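Local coordinates for putative transcriptional regulator protein, LacI family (Rhizobium etli, PDB 3MIZ), which probably acts as a DNA-binding transcription regulator of the LacI family, with a core that resembles the periplasmic sugar-binding proteins, at residues E190-Q194 against D195-T199; L162-N165 against D166-I169. All coordinates share one frame; numbering follows the deposited sequence.

Interaction 1. Residues E190-Q194 against D195-T199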
loop_
_atom_site.group_PDB
_atom_site.type_symbol
_atom_site.label_atom_id
_atom_site.label_comp_id
_atom_site.label_asym_id
_atom_site.label_seq_id
_atom_site.Cartn_x
_atom_site.Cartn_y
_atom_site.Cartn_z
ATOM N N GLU A 190 8.351 15.649 21.020
ATOM C CA GLU A 190 9.000 15.685 22.327
ATOM C C GLU A 190 10.511 15.594 22.158
ATOM O O GLU A 190 11.268 16.332 22.794
ATOM C CB GLU A 190 8.503 14.519 23.188
ATOM C CG GLU A 190 9.041 14.495 24.617
ATOM C CD GLU A 190 8.743 15.775 25.384
ATOM O OE1 GLU A 190 7.589 16.259 25.323
ATOM O OE2 GLU A 190 9.663 16.293 26.057
HETATM N N MSE A 191 10.940 14.688 21.282
HETATM C CA MSE A 191 12.353 14.462 21.009
HETATM C C MSE A 191 13.053 15.695 20.440
HETATM O O MSE A 191 14.193 16.003 20.796
HETATM C CB MSE A 191 12.492 13.296 20.024
HETATM C CG MSE A 191 13.910 12.883 19.712
HETATM SE SE MSE A 191 13.942 11.400 18.451
HETATM C CE MSE A 191 13.329 10.003 19.650
ATOM N N LEU A 192 12.364 16.399 19.552
ATOM C CA LEU A 192 12.932 17.582 18.914
ATOM C C LEU A 192 12.869 18.835 19.786
ATOM O O LEU A 192 13.516 19.844 19.489
ATOM C CB LEU A 192 12.220 17.834 17.586
ATOM C CG LEU A 192 12.537 16.816 16.482
ATOM C CD1 LEU A 192 11.517 16.920 15.344
ATOM C CD2 LEU A 192 13.951 17.063 15.971
ATOM N N LYS A 193 12.085 18.776 20.856
ATOM C CA LYS A 193 11.966 19.919 21.751
ATOM C C LYS A 193 12.956 19.814 22.901
ATOM O O LYS A 193 13.074 20.730 23.713
ATOM C CB LYS A 193 10.539 20.041 22.289
ATOM C CG LYS A 193 9.554 20.581 21.259
ATOM C CD LYS A 193 8.230 20.986 21.885
ATOM C CE LYS A 193 7.498 19.798 22.482
ATOM N NZ LYS A 193 6.159 20.191 23.010
ATOM N N GLN A 194 13.666 18.691 22.960
ATOM C CA GLN A 194 14.662 18.470 23.999
ATOM C C GLN A 194 15.703 19.579 23.920
ATOM O O GLN A 194 15.952 20.133 22.849
ATOM C CB GLN A 194 15.361 17.123 23.796
ATOM C CG GLN A 194 14.482 15.901 23.970
ATOM C CD GLN A 194 15.251 14.614 23.734
ATOM O OE1 GLN A 194 15.791 14.391 22.653
ATOM N NE2 GLN A 194 15.307 13.762 24.750
ATOM N N ASP A 195 16.310 19.898 25.058
ATOM C CA ASP A 195 17.333 20.935 25.102
ATOM C C ASP A 195 18.539 20.502 24.271
ATOM O O ASP A 195 19.139 21.311 23.566
ATOM C CB ASP A 195 17.736 21.208 26.553
ATOM C CG ASP A 195 16.602 21.826 27.360
ATOM O OD1 ASP A 195 16.177 22.954 27.024
ATOM O OD2 ASP A 195 16.133 21.181 28.325
ATOM N N ASP A 196 18.888 19.220 24.354
ATOM C CA ASP A 196 19.997 18.683 23.572
ATOM C C ASP A 196 19.404 17.919 22.387
ATOM O O ASP A 196 19.496 16.696 22.304
ATOM C CB ASP A 196 20.864 17.747 24.420
ATOM C CG ASP A 196 21.746 18.498 25.401
ATOM O OD1 ASP A 196 22.384 19.488 24.981
ATOM O OD2 ASP A 196 21.812 18.098 26.583
ATOM N N ARG A 197 18.795 18.675 21.480
ATOM C CA ARG A 197 18.135 18.163 20.279
ATOM C C ARG A 197 19.025 17.326 19.360
ATOM O O ARG A 197 20.121 17.745 19.002
ATOM C CB ARG A 197 17.575 19.360 19.497
ATOM C CG ARG A 197 16.747 19.039 18.271
ATOM C CD ARG A 197 16.104 20.309 17.725
ATOM N NE ARG A 197 17.075 21.222 17.122
ATOM C CZ ARG A 197 16.861 22.522 16.935
ATOM N NH1 ARG A 197 15.711 23.067 17.307
ATOM N NH2 ARG A 197 17.792 23.283 16.371
ATOM N N PRO A 198 18.574 16.117 18.977
ATOM C CA PRO A 198 19.438 15.337 18.082
ATOM C C PRO A 198 19.551 16.020 16.715
ATOM O O PRO A 198 18.634 16.731 16.296
ATOM C CB PRO A 198 18.732 13.975 18.010
ATOM C CG PRO A 198 17.298 14.302 18.311
ATOM C CD PRO A 198 17.413 15.325 19.416
ATOM N N THR A 199 20.677 15.815 16.035
ATOM C CA THR A 199 20.908 16.417 14.724
ATOM C C THR A 199 20.407 15.511 13.606
ATOM O O THR A 199 20.238 15.949 12.472
ATOM C CB THR A 199 22.417 16.712 14.493
ATOM O OG1 THR A 199 23.155 15.484 14.481
ATOM C CG2 THR A 199 22.960 17.603 15.605
#
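The turn that leads from helix 184-192 into strand 200-203 is an alpha-to-beta connection of the periplasmic binding protein-like fold, and Met191 and Leu192 of the last helical turn meet Pro198 and Arg197 across it. The closer of the two contacts between apolar side-chain carbons is that of Met191 CG with Pro198 CG, at 3.9 Å, the selenomethionine chain and the proline ring crossing at about a right angle. Pro198 CD also stands 3.6 Å from Met191 O, a van der Waals contact against the carbonyl oxygen. Arg197, just before the proline, lays its aliphatic part against Leu192, the two side chains crossing obliquely. Its CG is anti to the backbone N (chi1 -175°), which carries the chain back over Leu192, with Arg197 CD 3.2 Å from Leu192 O and Arg197 CG 4.1 Å from Leu192 CD2. No hydrogen bond crosses between 190-194 and 195-199; within them Lys193 N donates to Glu190 O at 3.2 Å, while the bonds from Gln194 N to Met191 O and from Arg197 N to Asp195 O are weak. Beyond the turn, Leu192 rests on Leu219, Leu221 and Ile201, and Met191 lies against Ser168 and Ser170 of strand 167-174 and Ile201 of strand 200-203.

Interaction 2. Residues L162-N165 against D166-I169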
loop_
_atom_site.group_PDB
_atom_site.type_symbol
_atom_site.label_atom_id
_atom_site.label_comp_id
_atom_site.label_asym_id
_atom_site.label_seq_id
_atom_site.Cartn_x
_atom_site.Cartn_y
_atom_site.Cartn_z
ATOM N N LEU A 162 29.890 6.339 20.320
ATOM C CA LEU A 162 28.815 7.062 20.987
ATOM C C LEU A 162 28.283 6.251 22.157
ATOM O O LEU A 162 28.365 5.023 22.161
ATOM C CB LEU A 162 27.671 7.356 20.013
ATOM C CG LEU A 162 27.993 8.193 18.772
ATOM C CD1 LEU A 162 26.709 8.458 18.003
ATOM C CD2 LEU A 162 28.652 9.508 19.180
ATOM N N THR A 163 27.734 6.944 23.147
ATOM C CA THR A 163 27.186 6.277 24.318
ATOM C C THR A 163 25.677 6.419 24.316
ATOM O O THR A 163 25.131 7.308 23.664
ATOM C CB THR A 163 27.719 6.894 25.627
ATOM O OG1 THR A 163 27.131 8.188 25.817
ATOM C CG2 THR A 163 29.236 7.031 25.573
ATOM N N GLU A 164 25.006 5.547 25.058
ATOM C CA GLU A 164 23.556 5.581 25.142
ATOM C C GLU A 164 23.096 7.003 25.455
ATOM O O GLU A 164 21.981 7.399 25.114
ATOM C CB GLU A 164 23.073 4.620 26.233
ATOM C CG GLU A 164 21.624 4.178 26.080
ATOM C CD GLU A 164 21.389 3.412 24.788
ATOM O OE1 GLU A 164 21.419 4.036 23.706
ATOM O OE2 GLU A 164 21.189 2.182 24.855
ATOM N N ASN A 165 23.978 7.773 26.086
ATOM C CA ASN A 165 23.675 9.149 26.468
ATOM C C ASN A 165 23.612 10.115 25.277
ATOM O O ASN A 165 23.057 11.212 25.387
ATOM C CB ASN A 165 24.716 9.638 27.478
ATOM C CG ASN A 165 24.283 10.896 28.196
ATOM O OD1 ASN A 165 24.264 11.982 27.618
ATOM N ND2 ASN A 165 23.921 10.754 29.466
ATOM N N ASP A 166 24.185 9.715 24.145
ATOM C CA ASP A 166 24.168 10.555 22.952
ATOM C C ASP A 166 22.951 10.217 22.098
ATOM O O ASP A 166 22.648 10.911 21.123
ATOM C CB ASP A 166 25.429 10.345 22.114
ATOM C CG ASP A 166 26.698 10.667 22.877
ATOM O OD1 ASP A 166 26.732 11.717 23.554
ATOM O OD2 ASP A 166 27.657 9.871 22.788
ATOM N N LEU A 167 22.252 9.149 22.471
ATOM C CA LEU A 167 21.085 8.721 21.716
ATOM C C LEU A 167 19.751 9.119 22.341
ATOM O O LEU A 167 19.643 9.334 23.549
ATOM C CB LEU A 167 21.102 7.199 21.527
ATOM C CG LEU A 167 22.260 6.454 20.842
ATOM C CD1 LEU A 167 22.947 7.341 19.809
ATOM C CD2 LEU A 167 23.245 5.999 21.882
ATOM N N SER A 168 18.740 9.226 21.487
ATOM C CA SER A 168 17.381 9.542 21.903
ATOM C C SER A 168 16.531 8.444 21.278
ATOM O O SER A 168 16.184 8.521 20.102
ATOM C CB SER A 168 16.927 10.903 21.366
ATOM O OG SER A 168 17.455 11.978 22.123
ATOM N N ILE A 169 16.212 7.419 22.064
ATOM C CA ILE A 169 15.419 6.305 21.566
ATOM C C ILE A 169 14.026 6.339 22.173
ATOM O O ILE A 169 13.870 6.479 23.382
ATOM C CB ILE A 169 16.102 4.956 21.891
ATOM C CG1 ILE A 169 17.528 4.966 21.336
ATOM C CG2 ILE A 169 15.304 3.800 21.275
ATOM C CD1 ILE A 169 18.355 3.735 21.668
#
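Thr163 and Asp166 are joined by two hydrogen bonds, one accepted by the aspartate side chain and one donated by its backbone N-H. Thr163 N donates to Asp166 OD2 at 2.9 Å; the bond is nearly straight (175° at the hydrogen) but meets the oxygen from above the carboxylate plane. In return Asp166 N donates to Thr163 O at 2.6 Å, again from above the carbonyl plane. With CG beside its own backbone N (chi1 -59°), Asp166 turns its carboxylate back toward the start of the turn, where OD2 also lies 3.7 Å from Leu162 CB. Were Asp166 an alanine, the N-H of Thr163 would probably lose its carboxylate acceptor, leaving the start of the turn less firmly fixed.

A third hydrogen bond, Leu167 N to Glu164 O at 3.2 Å, is more bent, at 150°, and continues the winding of the backbone by one residue.

The apolar contact is between leucines: Leu162 CD1 and Leu167 CD1 approach to 4.3 Å, and both residues also touch Thr157 of helix 144-160.

Glu164 bends at chi2, which brings its OE1 to 3.2 Å from Leu167 CD2 and 3.7 Å from Ile169 CD1, while its OE2 forms a salt bridge with Arg154 of that helix.

The two i to i+3 backbone bonds, with the torsions of Glu164, Asn165 and Asp166, define overlapping type I beta turns. The aspartate bond resembles one half of a capping box; the reciprocal one is not made, Thr163 OG1 being 3.7 Å from Asp166 N. The turns form the alpha-to-beta connection between helix 144-160 and strand 167-174 in this periplasmic binding protein-like domain.

Interactions 1 and 2 are both alpha-to-beta turns of one periplasmic binding protein-like domain, arranged in series along the chain with centres about 12 Å apart and on the same side of the chain's centre. They touch near the start of strand 167-174: Met191 CE of interaction 1 packs 3.2 Å from Ser168 O of interaction 2, and the Gln194 side-chain amide lies close to Ser168 OG, probably hydrogen-bonded to it, though the orientation of the amide is uncertain. The strands they feed belong to one mixed sheet, in which 134-138 separates 167-174 from 200-203. Ser168 is thus the meeting point of the two turns, through its backbone oxygen and its hydroxyl.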